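Local coordinates for protein nicotinate-nucleotide pyrophosphorylase (Francisella tularensis subsp. tularensis, PDB 3TQV) that probably converts quinolinate and phosphoribosyl pyrophosphate into nicotinate ribonucleotide, carbon dioxide and diphosphate, a step of NAD(+) biosynthesis, at residues Phe148-Lys153 against His164-Phe169; Ile114-Gly119 against Lys274-Ile279; Thr20-Glu25 against Gln61-Glu66. All coordinates share one frame; numbering follows the deposited sequence.

Contact 1 of 3, residues Phe148-Lys153 against His164-Phe169; sequences FRLAQK and HRIGLF. With PO4 (phosphate ion), chain F.
Arg149, Leu150 and Lys153 of helix 149-159 meet His164-Ile166 at the predicted substrate site of the TIM-barrel-like C-terminal domain. The loop 164-169 leads from that helix towards strand 171-174. Ile166 is the apolar centre. Its CG2 lies 3.9 Å from Leu150 CD2, and the two side chains cross at about a right angle. Arg149 runs past Ile166 in the opposite direction, with Arg149 CG 4.0 Å from Ile166 CG2. Arg149 NE comes within 3.0 Å of Ile166 O, but the angle is too poor for a hydrogen bond. The Arg149 guanidinium is held instead at NH1 by Arg142 O, and the main-chain N of Arg149 binds Glu29 of the second subunit.

Lys153 reaches the loop beside Ile166. A bend at its chi2 (-75°) sets the direction of CD, which passes 4.1 Å from Ile166 CD1. Beyond it, Lys153 NZ donates to Arg165 O at 3.1 Å. The amine sits above the plane of that carbonyl. Asp140 forms a salt bridge with NZ, and Thr141 O accepts a further hydrogen bond.

CB of Arg165 points away from the helix. CG stands between the backbone N and carbonyl carbon (chi1 55°), and the chain is extended from there to NE. Arg165 NE binds phosphate O3 at 2.7 Å in a nearly straight bond (178°), and Arg165 NH2 binds phosphate O4 at 3.0 Å. Arg165 NH1 donates to Ala171 O, which helps fix the guanidinium. Arg142 N also holds this ion, which probably came from the crystallisation liquor.

Lys153, held mainly by its salt bridge to Asp140, also bonds the main chain at Arg165, whose side chain grips an anion with two N-H groups. This is consistent with the predicted role of Arg165 in binding an anionic substrate.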
loop_
_atom_site.group_PDB
_atom_site.type_symbol
_atom_site.label_atom_id
_atom_site.label_comp_id
_atom_site.label_asym_id
_atom_site.label_seq_id
_atom_site.Cartn_x
_atom_site.Cartn_y
_atom_site.Cartn_z
ATOM N N PHE B 148 6.435 2.544 5.472
ATOM C CA PHE B 148 5.998 3.770 4.821
ATOM C C PHE B 148 5.270 4.640 5.817
ATOM O O PHE B 148 4.355 5.371 5.438
ATOM C CB PHE B 148 5.046 3.461 3.663
ATOM C CG PHE B 148 5.732 2.957 2.435
ATOM C CD1 PHE B 148 6.005 3.821 1.382
ATOM C CD2 PHE B 148 6.103 1.620 2.335
ATOM C CE1 PHE B 148 6.663 3.382 0.242
ATOM C CE2 PHE B 148 6.747 1.144 1.195
ATOM C CZ PHE B 148 7.030 2.035 0.128
ATOM N N ARG B 149 5.666 4.547 7.083
ATOM C CA ARG B 149 5.052 5.359 8.126
ATOM C C ARG B 149 5.234 6.841 7.833
ATOM O O ARG B 149 4.263 7.580 7.684
ATOM C CB ARG B 149 5.648 5.020 9.491
ATOM C CG ARG B 149 5.431 6.089 10.539
ATOM C CD ARG B 149 4.033 6.095 11.128
ATOM N NE ARG B 149 3.820 4.905 11.944
ATOM C CZ ARG B 149 2.868 4.023 11.688
ATOM N NH1 ARG B 149 2.058 4.231 10.659
ATOM N NH2 ARG B 149 2.721 2.953 12.444
ATOM N N LEU B 150 6.490 7.265 7.732
ATOM C CA LEU B 150 6.792 8.665 7.489
ATOM C C LEU B 150 6.376 9.106 6.077
ATOM O O LEU B 150 5.818 10.191 5.884
ATOM C CB LEU B 150 8.277 8.939 7.758
ATOM C CG LEU B 150 8.657 8.925 9.246
ATOM C CD1 LEU B 150 10.161 9.081 9.417
ATOM C CD2 LEU B 150 7.912 10.006 10.042
ATOM N N ALA B 151 6.635 8.241 5.103
ATOM C CA ALA B 151 6.258 8.504 3.718
ATOM C C ALA B 151 4.776 8.832 3.601
ATOM O O ALA B 151 4.405 9.774 2.896
ATOM C CB ALA B 151 6.625 7.305 2.821
ATOM N N GLN B 152 3.927 8.067 4.295
ATOM C CA GLN B 152 2.484 8.332 4.294
ATOM C C GLN B 152 2.037 9.539 5.166
ATOM O O GLN B 152 1.070 10.219 4.848
ATOM C CB GLN B 152 1.698 7.062 4.644
ATOM C CG GLN B 152 1.806 5.979 3.570
ATOM C CD GLN B 152 0.587 5.053 3.520
ATOM O OE1 GLN B 152 -0.294 5.196 2.654
ATOM N NE2 GLN B 152 0.532 4.104 4.451
ATOM N N LYS B 153 2.728 9.787 6.268
ATOM C CA LYS B 153 2.467 10.977 7.068
ATOM C C LYS B 153 2.729 12.207 6.192
ATOM O O LYS B 153 1.975 13.182 6.199
ATOM C CB LYS B 153 3.386 10.993 8.291
ATOM C CG LYS B 153 3.153 9.860 9.292
ATOM C CD LYS B 153 1.895 10.102 10.099
ATOM C CE LYS B 153 1.677 9.063 11.175
ATOM N NZ LYS B 153 0.348 9.241 11.850
ATOM N N HIS B 164 -1.669 13.020 13.272
ATOM C CA HIS B 164 -1.802 12.420 14.594
ATOM C C HIS B 164 -0.414 11.892 14.947
ATOM O O HIS B 164 0.505 12.004 14.147
ATOM C CB HIS B 164 -2.807 11.283 14.523
ATOM C CG HIS B 164 -3.148 10.679 15.846
ATOM N ND1 HIS B 164 -3.937 11.317 16.774
ATOM C CD2 HIS B 164 -2.837 9.478 16.380
ATOM C CE1 HIS B 164 -4.084 10.543 17.832
ATOM N NE2 HIS B 164 -3.432 9.418 17.616
ATOM N N ARG B 165 -0.244 11.319 16.130
ATOM C CA ARG B 165 1.101 10.957 16.566
ATOM C C ARG B 165 1.826 10.097 15.524
ATOM O O ARG B 165 1.206 9.294 14.837
ATOM C CB ARG B 165 1.057 10.251 17.917
ATOM C CG ARG B 165 0.147 9.049 17.938
ATOM C CD ARG B 165 0.290 8.246 19.216
ATOM N NE ARG B 165 -0.365 6.944 19.098
ATOM C CZ ARG B 165 -0.311 5.974 20.010
ATOM N NH1 ARG B 165 0.377 6.139 21.138
ATOM N NH2 ARG B 165 -0.955 4.834 19.779
ATOM N N ILE B 166 3.137 10.263 15.394
ATOM C CA ILE B 166 3.889 9.409 14.483
ATOM C C ILE B 166 3.891 7.937 14.904
ATOM O O ILE B 166 3.806 7.052 14.052
ATOM C CB ILE B 166 5.356 9.873 14.302
ATOM C CG1 ILE B 166 5.403 11.353 13.928
ATOM C CG2 ILE B 166 6.081 8.984 13.274
ATOM C CD1 ILE B 166 4.407 11.741 12.834
ATOM N N GLY B 167 3.994 7.666 16.204
ATOM C CA GLY B 167 4.128 6.292 16.658
ATOM C C GLY B 167 3.796 5.980 18.103
ATOM O O GLY B 167 2.857 6.546 18.670
ATOM N N LEU B 168 4.551 5.057 18.701
ATOM C CA LEU B 168 4.302 4.682 20.092
ATOM C C LEU B 168 5.165 5.493 21.071
ATOM O O LEU B 168 5.014 5.386 22.291
ATOM C CB LEU B 168 4.502 3.174 20.298
ATOM C CG LEU B 168 3.581 2.222 19.513
ATOM C CD1 LEU B 168 4.151 0.802 19.441
ATOM C CD2 LEU B 168 2.143 2.204 20.051
ATOM N N PHE B 169 6.045 6.329 20.527
ATOM C CA PHE B 169 7.040 7.031 21.334
ATOM C C PHE B 169 6.772 8.535 21.535
ATOM O O PHE B 169 7.019 9.069 22.612
ATOM C CB PHE B 169 8.422 6.830 20.718
ATOM C CG PHE B 169 8.501 7.263 19.292
ATOM C CD1 PHE B 169 8.741 8.590 18.973
ATOM C CD2 PHE B 169 8.311 6.351 18.271
ATOM C CE1 PHE B 169 8.797 8.995 17.664
ATOM C CE2 PHE B 169 8.370 6.738 16.952
ATOM C CZ PHE B 169 8.614 8.064 16.644
HETATM P P PO4 F . -2.937 5.495 16.620
HETATM O O1 PO4 F . -4.250 6.077 17.047
HETATM O O2 PO4 F . -2.968 5.150 15.157
HETATM O O3 PO4 F . -1.846 6.485 16.888
HETATM O O4 PO4 F . -2.664 4.262 17.427
#

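Contact 2 of 3, residues Ile114-Gly119 against Lys274-Ile279; sequences IQMLSG and KHIKAI. With PO4 (phosphate ion), chain E.
The extended backbone of Ile276-Ile279 passes across helix 100-130 at Gln115-Gly119, with the CA atoms of Gln115 and Ile279 4.7 Å apart. This is the return crossing from the barrel domain. It follows helix 271-274 and leads to strand 281-285 of the antiparallel sheet.

One hydrogen bond joins the two backbones. Ile279 N donates to Gln115 O at 3.2 Å, with an N-H...O angle of 162° and the donor tilted 21° from the carbonyl plane. The same oxygen accepts a weak helical bond from Gly119 N. It also takes a CA-H...O contact from Ala278 CA at 3.5 Å. Gln115 O therefore serves both the helix and the crossing chain. One turn on, Gly119 has no side chain, and the loop backbone comes directly against it, with Gly119 CA 3.3 Å from Lys277 O.

CB of Ile279 is directed at the helix. Its CG1 is anti to the carbonyl carbon (chi1 -63°) and lies over the backbone, 3.8 Å from Gly119 N. Ser118 CB touches the same branch, 3.9 Å from Ile279 CG1, while Ser118 OG is bonded to Cys59 N. The polar end of Gln115 turns to its own helix, where OE1 accepts from Asn112. Ile276 CD1 makes a looser apolar contact with CG of selenomethionine Met116, at 4.4 Å.

The second subunit packs on this loop. Ile276 meets Ile276 of that subunit, and His275 ND1 is hydrogen-bonded to Ala278 N of that subunit. At the start of the loop, Lys274 NZ binds O2 of a phosphate ion at 2.7 Å, and the main-chain N of Gly270, a predicted substrate-binding residue, holds the same ion.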
loop_
_atom_site.group_PDB
_atom_site.type_symbol
_atom_site.label_atom_id
_atom_site.label_comp_id
_atom_site.label_asym_id
_atom_site.label_seq_id
_atom_site.Cartn_x
_atom_site.Cartn_y
_atom_site.Cartn_z
ATOM N N ILE B 114 5.323 7.528 -7.160
ATOM C CA ILE B 114 4.393 8.629 -7.360
ATOM C C ILE B 114 2.963 8.102 -7.287
ATOM O O ILE B 114 2.131 8.679 -6.598
ATOM C CB ILE B 114 4.635 9.373 -8.697
ATOM C CG1 ILE B 114 6.126 9.527 -8.964
ATOM C CG2 ILE B 114 4.001 10.736 -8.668
ATOM C CD1 ILE B 114 6.889 10.047 -7.793
ATOM N N GLN B 115 2.685 7.004 -7.988
ATOM C CA GLN B 115 1.353 6.387 -7.983
ATOM C C GLN B 115 0.803 6.302 -6.589
ATOM O O GLN B 115 -0.351 6.631 -6.321
ATOM C CB GLN B 115 1.450 4.939 -8.423
ATOM C CG GLN B 115 1.435 4.696 -9.878
ATOM C CD GLN B 115 1.704 3.251 -10.163
ATOM O OE1 GLN B 115 1.853 2.435 -9.242
ATOM N NE2 GLN B 115 1.777 2.914 -11.437
HETATM N N MSE B 116 1.655 5.791 -5.717
HETATM C CA MSE B 116 1.263 5.410 -4.391
HETATM C C MSE B 116 1.054 6.639 -3.526
HETATM O O MSE B 116 -0.045 6.877 -3.017
HETATM C CB MSE B 116 2.342 4.526 -3.794
HETATM C CG MSE B 116 1.946 3.908 -2.486
HETATM SE SE MSE B 116 3.518 3.397 -1.498
HETATM C CE MSE B 116 2.677 3.159 0.243
ATOM N N LEU B 117 2.118 7.421 -3.381
ATOM C CA LEU B 117 2.107 8.576 -2.496
ATOM C C LEU B 117 1.142 9.642 -2.970
ATOM O O LEU B 117 0.468 10.276 -2.161
ATOM C CB LEU B 117 3.520 9.144 -2.346
ATOM C CG LEU B 117 4.479 8.102 -1.754
ATOM C CD1 LEU B 117 5.929 8.565 -1.803
ATOM C CD2 LEU B 117 4.061 7.727 -0.334
ATOM N N SER B 118 1.064 9.838 -4.279
ATOM C CA SER B 118 0.118 10.800 -4.818
ATOM C C SER B 118 -1.264 10.235 -4.577
ATOM O O SER B 118 -2.230 10.975 -4.385
ATOM C CB SER B 118 0.341 11.017 -6.310
ATOM O OG SER B 118 1.645 11.484 -6.568
ATOM N N GLY B 119 -1.356 8.913 -4.589
ATOM C CA GLY B 119 -2.606 8.260 -4.276
ATOM C C GLY B 119 -3.041 8.678 -2.885
ATOM O O GLY B 119 -4.116 9.265 -2.697
ATOM N N LYS B 274 -4.556 3.269 5.187
ATOM C CA LYS B 274 -4.972 1.868 5.074
ATOM C C LYS B 274 -5.155 1.348 3.638
ATOM O O LYS B 274 -4.637 0.291 3.261
ATOM C CB LYS B 274 -6.332 1.760 5.759
ATOM C CG LYS B 274 -6.603 0.475 6.422
ATOM C CD LYS B 274 -7.666 0.666 7.488
ATOM C CE LYS B 274 -8.940 1.204 6.904
ATOM N NZ LYS B 274 -9.958 1.132 7.966
ATOM N N HIS B 275 -5.949 2.070 2.857
ATOM C CA HIS B 275 -6.220 1.693 1.480
ATOM C C HIS B 275 -5.328 2.516 0.567
ATOM O O HIS B 275 -4.776 3.528 0.990
ATOM C CB HIS B 275 -7.691 1.949 1.135
ATOM C CG HIS B 275 -8.655 1.326 2.094
ATOM N ND1 HIS B 275 -8.414 0.118 2.713
ATOM C CD2 HIS B 275 -9.859 1.746 2.549
ATOM C CE1 HIS B 275 -9.433 -0.186 3.500
ATOM N NE2 HIS B 275 -10.321 0.787 3.420
ATOM N N ILE B 276 -5.176 2.071 -0.676
ATOM C CA ILE B 276 -4.496 2.859 -1.699
ATOM C C ILE B 276 -5.291 2.892 -2.997
ATOM O O ILE B 276 -5.608 1.853 -3.567
ATOM C CB ILE B 276 -3.109 2.313 -2.038
ATOM C CG1 ILE B 276 -2.257 2.118 -0.773
ATOM C CG2 ILE B 276 -2.419 3.261 -2.974
ATOM C CD1 ILE B 276 -1.761 3.419 -0.124
ATOM N N LYS B 277 -5.625 4.086 -3.466
ATOM C CA LYS B 277 -6.109 4.241 -4.828
ATOM C C LYS B 277 -4.962 4.877 -5.601
ATOM O O LYS B 277 -4.743 6.086 -5.527
ATOM C CB LYS B 277 -7.371 5.104 -4.868
ATOM C CG LYS B 277 -8.023 5.224 -6.234
ATOM C CD LYS B 277 -8.363 3.852 -6.834
ATOM C CE LYS B 277 -8.572 3.909 -8.367
ATOM N NZ LYS B 277 -9.791 4.666 -8.795
ATOM N N ALA B 278 -4.191 4.057 -6.302
ATOM C CA ALA B 278 -3.063 4.582 -7.069
ATOM C C ALA B 278 -3.511 5.497 -8.217
ATOM O O ALA B 278 -4.487 5.226 -8.925
ATOM C CB ALA B 278 -2.179 3.455 -7.591
ATOM N N ILE B 279 -2.790 6.598 -8.367
ATOM C CA ILE B 279 -2.989 7.496 -9.481
ATOM C C ILE B 279 -2.443 6.872 -10.751
ATOM O O ILE B 279 -1.359 6.280 -10.748
ATOM C CB ILE B 279 -2.261 8.833 -9.252
ATOM C CG1 ILE B 279 -2.840 9.545 -8.018
ATOM C CG2 ILE B 279 -2.325 9.692 -10.504
ATOM C CD1 ILE B 279 -4.376 9.429 -7.872
HETATM P P PO4 E . -10.264 3.647 11.291
HETATM O O1 PO4 E . -11.722 3.485 11.624
HETATM O O2 PO4 E . -10.018 3.000 9.962
HETATM O O3 PO4 E . -9.967 5.124 11.278
HETATM O O4 PO4 E . -9.393 3.014 12.346
#

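Contact 3 of 3, residues Thr20-Glu25 against Gln61-Glu66; sequences TRLVRE and QDFANE
Leu22 and Val23 of helix 16-31 pack against Phe63 and Glu66 of helix 61-71. The axes of segments 20-25 and 61-66 approach to 9.5 Å, with a signed crossing angle of -52°.

The tight part is apolar, and Leu22, Val23 and Phe63 are buried. Val23 CG2 sits at the edge of the Phe63 ring, near its plane, 4.1 Å from Phe63 CD1. The same methyl lies 3.8 Å from Glu66 CG, on the aliphatic part of that side chain. Leu22 CD1 approaches the ring obliquely, 4.0 Å from Phe63 CE1.

The solvent side, towards Thr20, is looser and polar. Thr20 and Glu66 are partly exposed, and Arg24 is exposed. Glu66 CG is anti to the backbone N (chi1 -178°), and a bend at chi2 sends CD towards Thr20. Thr20 OG1 and Glu66 OE2 are 3.5 Å apart without a hydrogen bond, and OG1 is bonded to Asn16 O. Arg24 NH2 remains 5.3 Å from Glu66 OE2. No hydrogen bond crosses this interface.

Helix 100-130 packs against helix 61-71: Phe63 stacks on Phe113 and touches Leu117, and Ala64 packs on Ile110, Ile114 and Trp79 of strand 76-79.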
loop_
_atom_site.group_PDB
_atom_site.type_symbol
_atom_site.label_atom_id
_atom_site.label_comp_id
_atom_site.label_asym_id
_atom_site.label_seq_id
_atom_site.Cartn_x
_atom_site.Cartn_y
_atom_site.Cartn_z
ATOM N N THR B 20 16.307 7.153 0.809
ATOM C CA THR B 20 17.373 6.385 0.200
ATOM C C THR B 20 17.143 4.881 0.335
ATOM O O THR B 20 17.148 4.154 -0.658
ATOM C CB THR B 20 18.753 6.771 0.793
ATOM O OG1 THR B 20 19.065 8.125 0.439
ATOM C CG2 THR B 20 19.857 5.843 0.264
ATOM N N ARG B 21 16.939 4.417 1.564
ATOM C CA ARG B 21 16.838 2.985 1.829
ATOM C C ARG B 21 15.646 2.348 1.124
ATOM O O ARG B 21 15.725 1.225 0.631
ATOM C CB ARG B 21 16.735 2.727 3.326
ATOM C CG ARG B 21 16.703 1.271 3.677
ATOM C CD ARG B 21 15.680 1.032 4.751
ATOM N NE ARG B 21 15.998 1.778 5.963
ATOM C CZ ARG B 21 15.107 2.086 6.902
ATOM N NH1 ARG B 21 13.836 1.730 6.758
ATOM N NH2 ARG B 21 15.481 2.768 7.975
ATOM N N LEU B 22 14.538 3.073 1.099
ATOM C CA LEU B 22 13.335 2.617 0.434
ATOM C C LEU B 22 13.520 2.508 -1.088
ATOM O O LEU B 22 12.972 1.620 -1.731
ATOM C CB LEU B 22 12.185 3.563 0.763
ATOM C CG LEU B 22 11.258 3.119 1.892
ATOM C CD1 LEU B 22 10.299 4.236 2.278
ATOM C CD2 LEU B 22 10.499 1.860 1.485
ATOM N N VAL B 23 14.288 3.426 -1.660
ATOM C CA VAL B 23 14.552 3.400 -3.088
ATOM C C VAL B 23 15.474 2.235 -3.400
ATOM O O VAL B 23 15.142 1.372 -4.197
ATOM C CB VAL B 23 15.141 4.747 -3.577
ATOM C CG1 VAL B 23 15.747 4.611 -4.972
ATOM C CG2 VAL B 23 14.063 5.822 -3.554
ATOM N N ARG B 24 16.628 2.223 -2.749
ATOM C CA ARG B 24 17.588 1.122 -2.818
ATOM C C ARG B 24 16.935 -0.277 -2.856
ATOM O O ARG B 24 17.089 -1.022 -3.825
ATOM C CB ARG B 24 18.536 1.236 -1.626
ATOM C CG ARG B 24 19.545 0.118 -1.493
ATOM C CD ARG B 24 20.871 0.539 -2.062
ATOM N NE ARG B 24 21.321 1.817 -1.514
ATOM C CZ ARG B 24 22.102 2.677 -2.169
ATOM N NH1 ARG B 24 22.517 2.397 -3.403
ATOM N NH2 ARG B 24 22.466 3.821 -1.593
ATOM N N GLU B 25 16.217 -0.627 -1.793
ATOM C CA GLU B 25 15.502 -1.897 -1.709
ATOM C C GLU B 25 14.480 -2.116 -2.855
ATOM O O GLU B 25 14.276 -3.240 -3.310
ATOM C CB GLU B 25 14.821 -2.022 -0.341
ATOM C CG GLU B 25 15.777 -2.296 0.806
ATOM C CD GLU B 25 15.167 -1.973 2.171
ATOM O OE1 GLU B 25 13.934 -1.761 2.239
ATOM O OE2 GLU B 25 15.921 -1.913 3.175
ATOM N N GLN B 61 8.232 13.489 -5.444
ATOM C CA GLN B 61 9.443 14.139 -5.964
ATOM C C GLN B 61 10.746 13.558 -5.410
ATOM O O GLN B 61 11.571 13.047 -6.173
ATOM C CB GLN B 61 9.408 15.645 -5.705
ATOM C CG GLN B 61 8.723 16.435 -6.817
ATOM C CD GLN B 61 8.798 17.942 -6.606
ATOM O OE1 GLN B 61 9.330 18.668 -7.444
ATOM N NE2 GLN B 61 8.253 18.413 -5.496
ATOM N N ASP B 62 10.915 13.638 -4.089
ATOM C CA ASP B 62 12.115 13.128 -3.413
ATOM C C ASP B 62 12.512 11.703 -3.780
ATOM O O ASP B 62 13.688 11.423 -3.995
ATOM C CB ASP B 62 11.964 13.198 -1.893
ATOM C CG ASP B 62 11.929 14.600 -1.385
ATOM O OD1 ASP B 62 12.417 15.491 -2.106
ATOM O OD2 ASP B 62 11.416 14.812 -0.266
ATOM N N PHE B 63 11.540 10.797 -3.815
ATOM C CA PHE B 63 11.817 9.414 -4.203
ATOM C C PHE B 63 12.260 9.296 -5.659
ATOM O O PHE B 63 13.329 8.762 -5.952
ATOM C CB PHE B 63 10.604 8.509 -3.924
ATOM C CG PHE B 63 10.261 8.398 -2.462
ATOM C CD1 PHE B 63 10.812 7.396 -1.685
ATOM C CD2 PHE B 63 9.410 9.314 -1.860
ATOM C CE1 PHE B 63 10.520 7.289 -0.340
ATOM C CE2 PHE B 63 9.104 9.208 -0.513
ATOM C CZ PHE B 63 9.666 8.188 0.248
ATOM N N ALA B 64 11.430 9.789 -6.566
ATOM C CA ALA B 64 11.773 9.800 -7.983
ATOM C C ALA B 64 13.186 10.331 -8.160
ATOM O O ALA B 64 14.020 9.690 -8.787
ATOM C CB ALA B 64 10.804 10.650 -8.738
ATOM N N ASN B 65 13.450 11.503 -7.589
ATOM C CA ASN B 65 14.787 12.076 -7.588
ATOM C C ASN B 65 15.835 11.075 -7.108
ATOM O O ASN B 65 16.932 10.985 -7.672
ATOM C CB ASN B 65 14.832 13.322 -6.697
ATOM C CG ASN B 65 14.167 14.545 -7.339
ATOM O OD1 ASN B 65 13.855 14.554 -8.530
ATOM N ND2 ASN B 65 13.961 15.588 -6.541
ATOM N N GLU B 66 15.498 10.328 -6.060
ATOM C CA GLU B 66 16.468 9.443 -5.448
ATOM C C GLU B 66 16.702 8.220 -6.319
ATOM O O GLU B 66 17.827 7.715 -6.395
ATOM C CB GLU B 66 16.055 9.076 -4.022
ATOM C CG GLU B 66 17.044 8.184 -3.263
ATOM C CD GLU B 66 18.481 8.678 -3.345
ATOM O OE1 GLU B 66 18.698 9.869 -3.686
ATOM O OE2 GLU B 66 19.398 7.873 -3.070
#

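All three contacts are mainly buried, but contact 3 lies furthest from the chain centre and has a partly exposed polar side. Contact 1 lies at a predicted substrate site. The loop of contact 2 starts at Lys274, which binds a second phosphate away from the helix packing. Contact 1 bonds lysine to carbonyl beside an anion-binding arginine, contact 2 has one loop-to-helix backbone bond amid apolar packing, and contact 3 is hydrocarbon packing. Helix 100-130 of contact 2 also backs contact 1, Leu117 on Ala151, and contact 3, Leu117 on Phe63. Phe148 touches Met116 and Leu22. The second subunit packs on contacts 1 and 2, but meets contact 3 at Arg21 and Glu25 by long, weak ion pairs.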